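PDB 3B1R: ribokinase, putative from Burkholderia thailandensis, which probably phosphorylates nucleosides such as inosine with ATP, as a nucleoside kinase of the ribokinase (PfkB) family. Local coordinates for residues 22-27 against 253-258; 107-112 against 123-128; 146-151 against 266-271. One frame throughout, in Å; residues are numbered along the deposited sequence.

Contact 1: 22-27 against 253-258. With AMP (adenosine monophosphate), chain G.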
loop_
_atom_site.group_PDB
_atom_site.type_symbol
_atom_site.label_atom_id
_atom_site.label_comp_id
_atom_site.label_asym_id
_atom_site.label_seq_id
_atom_site.Cartn_x
_atom_site.Cartn_y
_atom_site.Cartn_z
ATOM N N ILE A 22 0.965 -9.458 -3.047
ATOM C CA ILE A 22 2.066 -8.496 -2.901
ATOM C C ILE A 22 2.177 -7.509 -4.060
ATOM O O ILE A 22 2.213 -7.902 -5.217
ATOM C CB ILE A 22 3.423 -9.237 -2.684
ATOM C CG1 ILE A 22 3.341 -10.139 -1.441
ATOM C CG2 ILE A 22 4.579 -8.242 -2.585
ATOM C CD1 ILE A 22 4.319 -11.349 -1.450
ATOM N N MET A 23 2.246 -6.223 -3.724
ATOM C CA MET A 23 2.379 -5.165 -4.703
ATOM C C MET A 23 3.658 -4.371 -4.434
ATOM O O MET A 23 3.688 -3.491 -3.566
ATOM C CB MET A 23 1.149 -4.247 -4.672
ATOM C CG MET A 23 -0.197 -4.965 -4.897
ATOM S SD MET A 23 -0.843 -5.854 -3.449
ATOM C CE MET A 23 -2.025 -4.693 -2.781
ATOM N N THR A 24 4.699 -4.680 -5.207
ATOM C CA THR A 24 6.032 -4.092 -5.052
ATOM C C THR A 24 6.291 -2.934 -6.014
ATOM O O THR A 24 6.459 -3.148 -7.220
ATOM C CB THR A 24 7.121 -5.161 -5.298
ATOM O OG1 THR A 24 7.052 -5.610 -6.660
ATOM C CG2 THR A 24 6.890 -6.328 -4.436
ATOM N N PHE A 25 6.313 -1.710 -5.485
ATOM C CA PHE A 25 6.774 -0.544 -6.238
ATOM C C PHE A 25 8.240 -0.756 -6.588
ATOM O O PHE A 25 9.055 -1.050 -5.701
ATOM C CB PHE A 25 6.604 0.745 -5.413
ATOM C CG PHE A 25 7.077 2.002 -6.114
ATOM C CD1 PHE A 25 6.552 2.373 -7.350
ATOM C CD2 PHE A 25 8.031 2.825 -5.523
ATOM C CE1 PHE A 25 6.982 3.536 -7.993
ATOM C CE2 PHE A 25 8.463 3.991 -6.152
ATOM C CZ PHE A 25 7.939 4.349 -7.392
ATOM N N GLU A 26 8.572 -0.642 -7.876
ATOM C CA GLU A 26 9.964 -0.771 -8.322
ATOM C C GLU A 26 10.589 0.593 -8.152
ATOM O O GLU A 26 10.647 1.373 -9.088
ATOM C CB GLU A 26 10.054 -1.208 -9.788
ATOM C CG GLU A 26 9.052 -2.276 -10.197
ATOM C CD GLU A 26 9.613 -3.674 -10.122
ATOM O OE1 GLU A 26 10.182 -4.040 -9.068
ATOM O OE2 GLU A 26 9.473 -4.414 -11.128
ATOM N N GLY A 27 11.021 0.886 -6.930
ATOM C CA GLY A 27 11.528 2.202 -6.558
ATOM C C GLY A 27 11.622 2.276 -5.048
ATOM O O GLY A 27 11.580 1.256 -4.366
ATOM N N VAL A 253 17.536 -6.608 -7.534
ATOM C CA VAL A 253 16.545 -6.377 -6.496
ATOM C C VAL A 253 15.148 -6.328 -7.129
ATOM O O VAL A 253 14.825 -5.390 -7.873
ATOM C CB VAL A 253 16.858 -5.082 -5.698
ATOM C CG1 VAL A 253 15.862 -4.876 -4.566
ATOM C CG2 VAL A 253 18.292 -5.115 -5.152
ATOM N N ILE A 254 14.349 -7.357 -6.833
ATOM C CA ILE A 254 12.982 -7.525 -7.347
ATOM C C ILE A 254 11.906 -7.340 -6.273
ATOM O O ILE A 254 10.929 -6.626 -6.493
ATOM C CB ILE A 254 12.789 -8.928 -7.998
ATOM C CG1 ILE A 254 13.715 -9.101 -9.210
ATOM C CG2 ILE A 254 11.315 -9.193 -8.362
ATOM C CD1 ILE A 254 13.346 -8.279 -10.423
ATOM N N ASP A 255 12.081 -7.995 -5.120
ATOM C CA ASP A 255 11.080 -7.959 -4.059
ATOM C C ASP A 255 11.719 -8.343 -2.731
ATOM O O ASP A 255 12.202 -9.469 -2.599
ATOM C CB ASP A 255 9.928 -8.923 -4.383
ATOM C CG ASP A 255 8.823 -8.904 -3.332
ATOM O OD1 ASP A 255 8.695 -7.906 -2.606
ATOM O OD2 ASP A 255 8.069 -9.891 -3.240
ATOM N N PRO A 256 11.735 -7.411 -1.750
ATOM C CA PRO A 256 12.307 -7.778 -0.462
ATOM C C PRO A 256 11.333 -8.486 0.481
ATOM O O PRO A 256 11.775 -9.007 1.503
ATOM C CB PRO A 256 12.781 -6.434 0.125
ATOM C CG PRO A 256 12.362 -5.381 -0.828
ATOM C CD PRO A 256 11.376 -5.988 -1.784
ATOM N N THR A 257 10.042 -8.544 0.138
ATOM C CA THR A 257 9.067 -9.274 0.962
ATOM C C THR A 257 9.487 -10.717 1.212
ATOM O O THR A 257 9.529 -11.529 0.289
ATOM C CB THR A 257 7.645 -9.271 0.347
ATOM O OG1 THR A 257 7.309 -7.941 -0.065
ATOM C CG2 THR A 257 6.637 -9.755 1.366
ATOM N N GLY A 258 9.760 -11.037 2.476
ATOM C CA GLY A 258 10.268 -12.348 2.844
ATOM C C GLY A 258 11.744 -12.362 3.205
ATOM O O GLY A 258 12.242 -13.374 3.693
HETATM P P AMP G . 8.916 -10.671 6.391
HETATM O O1P AMP G . 9.439 -10.069 7.684
HETATM O O2P AMP G . 9.075 -9.795 5.170
HETATM O O3P AMP G . 9.416 -12.077 6.151
HETATM O "O5'" AMP G . 7.339 -10.858 6.636
HETATM C "C5'" AMP G . 6.399 -10.999 5.572
HETATM C "C4'" AMP G . 5.312 -11.937 6.070
HETATM O "O4'" AMP G . 4.597 -11.297 7.122
HETATM C "C3'" AMP G . 4.279 -12.224 4.987
HETATM O "O3'" AMP G . 4.538 -13.526 4.406
HETATM C "C2'" AMP G . 2.924 -12.037 5.684
HETATM O "O2'" AMP G . 2.074 -13.171 5.504
HETATM C "C1'" AMP G . 3.306 -11.869 7.160
HETATM N N9 AMP G . 2.545 -10.917 7.966
HETATM C C8 AMP G . 2.258 -9.649 7.621
HETATM N N7 AMP G . 1.589 -9.025 8.603
HETATM C C5 AMP G . 1.454 -9.913 9.602
HETATM C C6 AMP G . 0.825 -9.885 10.922
HETATM N N6 AMP G . 0.220 -8.749 11.335
HETATM N N1 AMP G . 0.900 -11.008 11.670
HETATM C C2 AMP G . 1.506 -12.134 11.240
HETATM N N3 AMP G . 2.093 -12.230 10.025
HETATM C C4 AMP G . 2.091 -11.161 9.187
#
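Thr-24 and Asp-255 lie at the heart of a contact between the end of strand 18-24 and the loop leading into helix 259-272, two backbones that run in roughly opposing directions, 141° apart, with the CA atoms of this pair 6.4 Å from each other. The main side chains meet by van der Waals contact. Those of Thr-24 and Asp-255 cross at about a right angle, putting Thr-24 CG2 3.0 Å from Asp-255 OD1, a tight contact. Ile-22 reaches toward Thr-257, tip to tip, with its CG2 3.7 Å from Thr-257 OG1; CG2 is the branch turned farthest from the backbone N (chi1 -58°), while CD1 meets Thr-257 CG2. Asp-255 OD1 faces back into its own segment: Thr-257 OG1 donates to it at 2.9 Å on the syn side, and Thr-257 N, at 3.1 Å, comes from above the carboxylate plane, closing an Asx turn. OD2 accepts from Gly-296 N. The carboxylate is thus fixed in rotation by three donors. One step on, Gly-258 N, at the N-cap of helix 259-272, donates to AMP O2P at 3.0 Å, consistent with the anion hole that ribokinase-family kinases form at this helix start.

Contact 2: 107-112 against 123-128. With AMP (adenosine monophosphate), chain G.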
loop_
_atom_site.group_PDB
_atom_site.type_symbol
_atom_site.label_atom_id
_atom_site.label_comp_id
_atom_site.label_asym_id
_atom_site.label_seq_id
_atom_site.Cartn_x
_atom_site.Cartn_y
_atom_site.Cartn_z
ATOM N N TYR A 107 -11.437 -18.777 7.487
ATOM C CA TYR A 107 -10.468 -18.514 6.445
ATOM C C TYR A 107 -9.073 -18.377 7.038
ATOM O O TYR A 107 -8.900 -17.948 8.186
ATOM C CB TYR A 107 -10.844 -17.259 5.650
ATOM C CG TYR A 107 -12.046 -17.445 4.745
ATOM C CD1 TYR A 107 -11.882 -17.784 3.405
ATOM C CD2 TYR A 107 -13.349 -17.272 5.231
ATOM C CE1 TYR A 107 -12.978 -17.957 2.559
ATOM C CE2 TYR A 107 -14.453 -17.438 4.398
ATOM C CZ TYR A 107 -14.256 -17.779 3.059
ATOM O OH TYR A 107 -15.334 -17.954 2.222
ATOM N N SER A 108 -8.097 -18.774 6.235
ATOM C CA SER A 108 -6.701 -18.639 6.570
ATOM C C SER A 108 -6.329 -17.171 6.417
ATOM O O SER A 108 -6.907 -16.451 5.583
ATOM C CB SER A 108 -5.840 -19.496 5.638
ATOM O OG SER A 108 -6.297 -20.842 5.605
ATOM N N ALA A 109 -5.365 -16.745 7.225
ATOM C CA ALA A 109 -4.803 -15.400 7.144
ATOM C C ALA A 109 -4.475 -14.995 5.718
ATOM O O ALA A 109 -4.093 -15.819 4.894
ATOM C CB ALA A 109 -3.554 -15.290 8.022
ATOM N N GLN A 110 -4.639 -13.710 5.436
ATOM C CA GLN A 110 -4.247 -13.163 4.155
ATOM C C GLN A 110 -3.619 -11.798 4.374
ATOM O O GLN A 110 -4.114 -10.995 5.165
ATOM C CB GLN A 110 -5.439 -13.093 3.184
ATOM C CG GLN A 110 -6.532 -12.157 3.619
ATOM C CD GLN A 110 -7.681 -12.079 2.639
ATOM O OE1 GLN A 110 -7.499 -11.712 1.474
ATOM N NE2 GLN A 110 -8.882 -12.409 3.112
ATOM N N ALA A 111 -2.508 -11.558 3.694
ATOM C CA ALA A 111 -1.808 -10.289 3.814
ATOM C C ALA A 111 -1.859 -9.561 2.487
ATOM O O ALA A 111 -1.439 -10.101 1.467
ATOM C CB ALA A 111 -0.373 -10.525 4.239
ATOM N N MET A 112 -2.409 -8.348 2.500
ATOM C CA MET A 112 -2.342 -7.466 1.346
ATOM C C MET A 112 -1.164 -6.545 1.569
ATOM O O MET A 112 -1.237 -5.607 2.359
ATOM C CB MET A 112 -3.628 -6.654 1.183
ATOM C CG MET A 112 -4.556 -7.175 0.124
ATOM S SD MET A 112 -5.260 -8.756 0.588
ATOM C CE MET A 112 -6.179 -9.163 -0.896
ATOM N N THR A 123 1.081 -3.265 5.312
ATOM C CA THR A 123 0.218 -4.418 5.086
ATOM C C THR A 123 -1.136 -4.241 5.701
ATOM O O THR A 123 -1.250 -3.899 6.879
ATOM C CB THR A 123 0.856 -5.711 5.621
ATOM O OG1 THR A 123 2.122 -5.879 5.011
ATOM C CG2 THR A 123 0.005 -6.913 5.314
ATOM N N ALA A 124 -2.155 -4.466 4.874
ATOM C CA ALA A 124 -3.510 -4.636 5.345
ATOM C C ALA A 124 -3.656 -6.130 5.582
ATOM O O ALA A 124 -3.533 -6.942 4.656
ATOM C CB ALA A 124 -4.514 -4.147 4.307
ATOM N N PHE A 125 -3.884 -6.500 6.829
ATOM C CA PHE A 125 -3.838 -7.910 7.204
ATOM C C PHE A 125 -5.208 -8.396 7.672
ATOM O O PHE A 125 -5.851 -7.735 8.494
ATOM C CB PHE A 125 -2.789 -8.075 8.291
ATOM C CG PHE A 125 -2.304 -9.474 8.466
ATOM C CD1 PHE A 125 -1.390 -10.021 7.572
ATOM C CD2 PHE A 125 -2.737 -10.235 9.548
ATOM C CE1 PHE A 125 -0.918 -11.317 7.747
ATOM C CE2 PHE A 125 -2.263 -11.531 9.742
ATOM C CZ PHE A 125 -1.360 -12.075 8.841
ATOM N N HIS A 126 -5.679 -9.513 7.104
ATOM C CA HIS A 126 -6.918 -10.169 7.568
ATOM C C HIS A 126 -6.470 -11.376 8.379
ATOM O O HIS A 126 -6.122 -12.408 7.791
ATOM C CB HIS A 126 -7.798 -10.692 6.412
ATOM C CG HIS A 126 -8.126 -9.689 5.341
ATOM N ND1 HIS A 126 -7.179 -9.176 4.477
ATOM C CD2 HIS A 126 -9.314 -9.178 4.937
ATOM C CE1 HIS A 126 -7.763 -8.355 3.621
ATOM N NE2 HIS A 126 -9.059 -8.333 3.883
ATOM N N PRO A 127 -6.460 -11.267 9.725
ATOM C CA PRO A 127 -5.913 -12.350 10.547
ATOM C C PRO A 127 -6.530 -13.729 10.302
ATOM O O PRO A 127 -5.812 -14.713 10.339
ATOM C CB PRO A 127 -6.187 -11.888 11.981
ATOM C CG PRO A 127 -7.317 -10.922 11.862
ATOM C CD PRO A 127 -7.060 -10.206 10.561
ATOM N N GLY A 128 -7.839 -13.801 10.066
ATOM C CA GLY A 128 -8.501 -15.079 9.782
ATOM C C GLY A 128 -8.207 -16.119 10.851
ATOM O O GLY A 128 -8.335 -15.842 12.033
HETATM P P AMP G . 8.916 -10.671 6.391
HETATM O O1P AMP G . 9.439 -10.069 7.684
HETATM O O2P AMP G . 9.075 -9.795 5.170
HETATM O O3P AMP G . 9.416 -12.077 6.151
HETATM O "O5'" AMP G . 7.339 -10.858 6.636
HETATM C "C5'" AMP G . 6.399 -10.999 5.572
HETATM C "C4'" AMP G . 5.312 -11.937 6.070
HETATM O "O4'" AMP G . 4.597 -11.297 7.122
HETATM C "C3'" AMP G . 4.279 -12.224 4.987
HETATM O "O3'" AMP G . 4.538 -13.526 4.406
HETATM C "C2'" AMP G . 2.924 -12.037 5.684
HETATM O "O2'" AMP G . 2.074 -13.171 5.504
HETATM C "C1'" AMP G . 3.306 -11.869 7.160
HETATM N N9 AMP G . 2.545 -10.917 7.966
HETATM C C8 AMP G . 2.258 -9.649 7.621
HETATM N N7 AMP G . 1.589 -9.025 8.603
HETATM C C5 AMP G . 1.454 -9.913 9.602
HETATM C C6 AMP G . 0.825 -9.885 10.922
HETATM N N6 AMP G . 0.220 -8.749 11.335
HETATM N N1 AMP G . 0.900 -11.008 11.670
HETATM C C2 AMP G . 1.506 -12.134 11.240
HETATM N N3 AMP G . 2.093 -12.230 10.025
HETATM C C4 AMP G . 2.091 -11.161 9.187
HETATM O O HOH W 1 -8.165 -14.035 6.445
#
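Phe-125 and Ala-111 line the nucleoside pocket on the beta hairpin of strands 109-115 and 122-126, part of the small sheet that serves as a lid in this kinase family. The strands are antiparallel, at 165°. Gln-110 and His-126 make a hydrogen-bonded pair, with His-126 N to Gln-110 O at 2.9 Å, and Met-112 with Ala-124 makes the next, with Met-112 N to Ala-124 O at 2.8 Å. Ala-111 and Phe-125, the non-hydrogen-bonded pair between them, turn toward the ligand. A chi1 of -161° swings the Phe-125 ring back beside the neighbouring strand, where Ala-111 CB meets its edge at CD1, 3.5 Å away. One ring face lies under the adenine, CE1 being 3.3 Å from AMP C5, and Gln-110 O lies over the opposite face. On the other side of the sheet the Gln-110 amide stacks on a face of the His-126 imidazole, their planes 29° apart; Met-112 SD approaches the same ring obliquely. A water donates to both Ser-108 O and His-126 O, bridging the two segments beside the Gln-110/His-126 pair. Residues 123-125 also pair in parallel with a strand of the second subunit. The chemistry is divided between an apolar, aromatic face held against the base and a more polar one, where His-126 ND1 is nevertheless buried with no partner in the model.

Contact 3: 146-151 against 266-271. With AMP (adenosine monophosphate), chain G.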
loop_
_atom_site.group_PDB
_atom_site.type_symbol
_atom_site.label_atom_id
_atom_site.label_comp_id
_atom_site.label_asym_id
_atom_site.label_seq_id
_atom_site.Cartn_x
_atom_site.Cartn_y
_atom_site.Cartn_z
ATOM N N LEU A 146 15.600 -26.240 18.953
ATOM C CA LEU A 146 15.591 -24.793 18.791
ATOM C C LEU A 146 14.195 -24.403 18.315
ATOM O O LEU A 146 13.506 -25.197 17.687
ATOM C CB LEU A 146 16.643 -24.368 17.749
ATOM C CG LEU A 146 17.014 -22.892 17.579
ATOM C CD1 LEU A 146 17.419 -22.208 18.890
ATOM C CD2 LEU A 146 18.124 -22.736 16.557
ATOM N N ALA A 147 13.766 -23.190 18.630
ATOM C CA ALA A 147 12.513 -22.697 18.078
ATOM C C ALA A 147 12.624 -21.251 17.691
ATOM O O ALA A 147 13.615 -20.585 18.007
ATOM C CB ALA A 147 11.361 -22.896 19.056
ATOM N N ILE A 148 11.602 -20.778 16.986
ATOM C CA ILE A 148 11.417 -19.367 16.741
ATOM C C ILE A 148 9.954 -19.062 17.000
ATOM O O ILE A 148 9.063 -19.869 16.711
ATOM C CB ILE A 148 11.879 -18.930 15.306
ATOM C CG1 ILE A 148 11.824 -17.396 15.148
ATOM C CG2 ILE A 148 11.069 -19.659 14.228
ATOM C CD1 ILE A 148 12.733 -16.815 14.021
ATOM N N VAL A 149 9.725 -17.923 17.628
ATOM C CA VAL A 149 8.389 -17.434 17.812
ATOM C C VAL A 149 8.373 -16.160 17.010
ATOM O O VAL A 149 9.125 -15.215 17.306
ATOM C CB VAL A 149 8.070 -17.217 19.301
ATOM C CG1 VAL A 149 6.716 -16.524 19.501
ATOM C CG2 VAL A 149 8.093 -18.561 20.012
ATOM N N GLY A 150 7.535 -16.171 15.977
ATOM C CA GLY A 150 7.341 -15.054 15.064
ATOM C C GLY A 150 5.955 -14.439 15.115
ATOM O O GLY A 150 5.109 -14.876 15.900
ATOM N N PRO A 151 5.705 -13.422 14.265
ATOM C CA PRO A 151 4.420 -12.721 14.267
ATOM C C PRO A 151 3.284 -13.710 14.127
ATOM O O PRO A 151 3.358 -14.641 13.314
ATOM C CB PRO A 151 4.497 -11.812 13.033
ATOM C CG PRO A 151 5.956 -11.676 12.743
ATOM C CD PRO A 151 6.573 -12.981 13.154
ATOM N N GLY A 266 18.362 -18.720 7.724
ATOM C CA GLY A 266 19.808 -18.848 7.845
ATOM C C GLY A 266 20.257 -18.930 9.294
ATOM O O GLY A 266 20.947 -19.869 9.682
ATOM N N LEU A 267 19.848 -17.941 10.085
ATOM C CA LEU A 267 20.165 -17.860 11.507
ATOM C C LEU A 267 19.910 -19.186 12.232
ATOM O O LEU A 267 20.822 -19.733 12.882
ATOM C CB LEU A 267 19.346 -16.727 12.160
ATOM C CG LEU A 267 19.980 -15.486 12.803
ATOM C CD1 LEU A 267 21.166 -14.912 12.041
ATOM C CD2 LEU A 267 18.902 -14.404 13.060
ATOM N N LEU A 268 18.683 -19.694 12.095
ATOM C CA LEU A 268 18.239 -20.946 12.737
ATOM C C LEU A 268 19.104 -22.150 12.411
ATOM O O LEU A 268 19.412 -22.947 13.301
ATOM C CB LEU A 268 16.790 -21.278 12.365
ATOM C CG LEU A 268 15.656 -20.497 13.021
ATOM C CD1 LEU A 268 14.322 -20.877 12.370
ATOM C CD2 LEU A 268 15.612 -20.749 14.518
ATOM N N TYR A 269 19.452 -22.287 11.134
ATOM C CA TYR A 269 20.430 -23.266 10.671
ATOM C C TYR A 269 21.795 -23.032 11.308
ATOM O O TYR A 269 22.402 -23.957 11.852
ATOM C CB TYR A 269 20.555 -23.216 9.143
ATOM C CG TYR A 269 21.385 -24.352 8.577
ATOM C CD1 TYR A 269 20.778 -25.485 8.055
ATOM C CD2 TYR A 269 22.782 -24.284 8.573
ATOM C CE1 TYR A 269 21.538 -26.539 7.541
ATOM C CE2 TYR A 269 23.554 -25.330 8.069
ATOM C CZ TYR A 269 22.917 -26.450 7.558
ATOM O OH TYR A 269 23.666 -27.472 7.046
ATOM N N GLY A 270 22.280 -21.795 11.247
ATOM C CA GLY A 270 23.568 -21.450 11.860
ATOM C C GLY A 270 23.691 -21.826 13.332
ATOM O O GLY A 270 24.683 -22.453 13.743
ATOM N N ILE A 271 22.679 -21.456 14.114
ATOM C CA ILE A 271 22.637 -21.698 15.562
ATOM C C ILE A 271 22.589 -23.183 15.890
ATOM O O ILE A 271 23.400 -23.674 16.678
ATOM C CB ILE A 271 21.446 -20.972 16.241
ATOM C CG1 ILE A 271 21.596 -19.453 16.108
ATOM C CG2 ILE A 271 21.373 -21.323 17.746
ATOM C CD1 ILE A 271 20.331 -18.679 16.475
HETATM P P AMP G . 8.916 -10.671 6.391
HETATM O O1P AMP G . 9.439 -10.069 7.684
HETATM O O2P AMP G . 9.075 -9.795 5.170
HETATM O O3P AMP G . 9.416 -12.077 6.151
HETATM O "O5'" AMP G . 7.339 -10.858 6.636
HETATM C "C5'" AMP G . 6.399 -10.999 5.572
HETATM C "C4'" AMP G . 5.312 -11.937 6.070
HETATM O "O4'" AMP G . 4.597 -11.297 7.122
HETATM C "C3'" AMP G . 4.279 -12.224 4.987
HETATM O "O3'" AMP G . 4.538 -13.526 4.406
HETATM C "C2'" AMP G . 2.924 -12.037 5.684
HETATM O "O2'" AMP G . 2.074 -13.171 5.504
HETATM C "C1'" AMP G . 3.306 -11.869 7.160
HETATM N N9 AMP G . 2.545 -10.917 7.966
HETATM C C8 AMP G . 2.258 -9.649 7.621
HETATM N N7 AMP G . 1.589 -9.025 8.603
HETATM C C5 AMP G . 1.454 -9.913 9.602
HETATM C C6 AMP G . 0.825 -9.885 10.922
HETATM N N6 AMP G . 0.220 -8.749 11.335
HETATM N N1 AMP G . 0.900 -11.008 11.670
HETATM C C2 AMP G . 1.506 -12.134 11.240
HETATM N N3 AMP G . 2.093 -12.230 10.025
HETATM C C4 AMP G . 2.091 -11.161 9.187
#
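Leu-146 and Leu-268 cross obliquely between strand 146-149 and helix 259-272, their CD2 methyls 3.8 Å apart. The strand and helix segments run nearly antiparallel, at 157°, with axes 9.6 Å from each other at closest approach. In Leu-146, chi1 (-169°) directs the CG end of the side chain toward the helix and chi2 turns CD2 onto it; there CD2 lies 3.5 Å from the carbonyl O of Leu-268 and 3.7 Å from Ile-271 CG2. Ile-271 meets it at about a right angle, with CB and CG2 doing the touching, so the Leu-146 methyl rests between two helix residues three positions apart. Leu-268 uses its two branches separately: CD2 goes to Leu-146, while CD1 reaches Ile-148 CG2 at 3.9 Å, again with the side chains roughly perpendicular. It therefore bridges two alternate residues on one face of the strand. Ile-61 of helix 57-67 and Ile-172 of the adjoining strand extend this apolar layer, touching both Ile-148 and Leu-268, while Val-149 faces helix 154-166. Past the strand's end, Pro-151 CB touches AMP C2 at 3.5 Å. A central parallel strand between helices, its C-terminal end leading to the ligand, marks the Rossmann-like core of ribokinase-family enzymes.

How the contacts relate
The three contacts stand around one bound AMP without touching each other. Segment 22-27 and both segments of contact 2 belong to the small four-stranded sheet, in which strands 18-24 and 109-115 are neighbours; strand 146-149 of contact 3 belongs to the large nine-stranded one. Centres of contacts 1 and 2 are about 18 Å apart, and that of contact 3 is about 24 Å from the first and about 23 Å from the second. Along the chain, contact 2 falls between the segments of contact 1, contact 3 follows contact 2, and the segments of contacts 1 and 3 alternate. Helix 259-272 links the latter two. The phosphate is bound at its start, while Phe-125 of the lid and Pro-151 of the core touch the base.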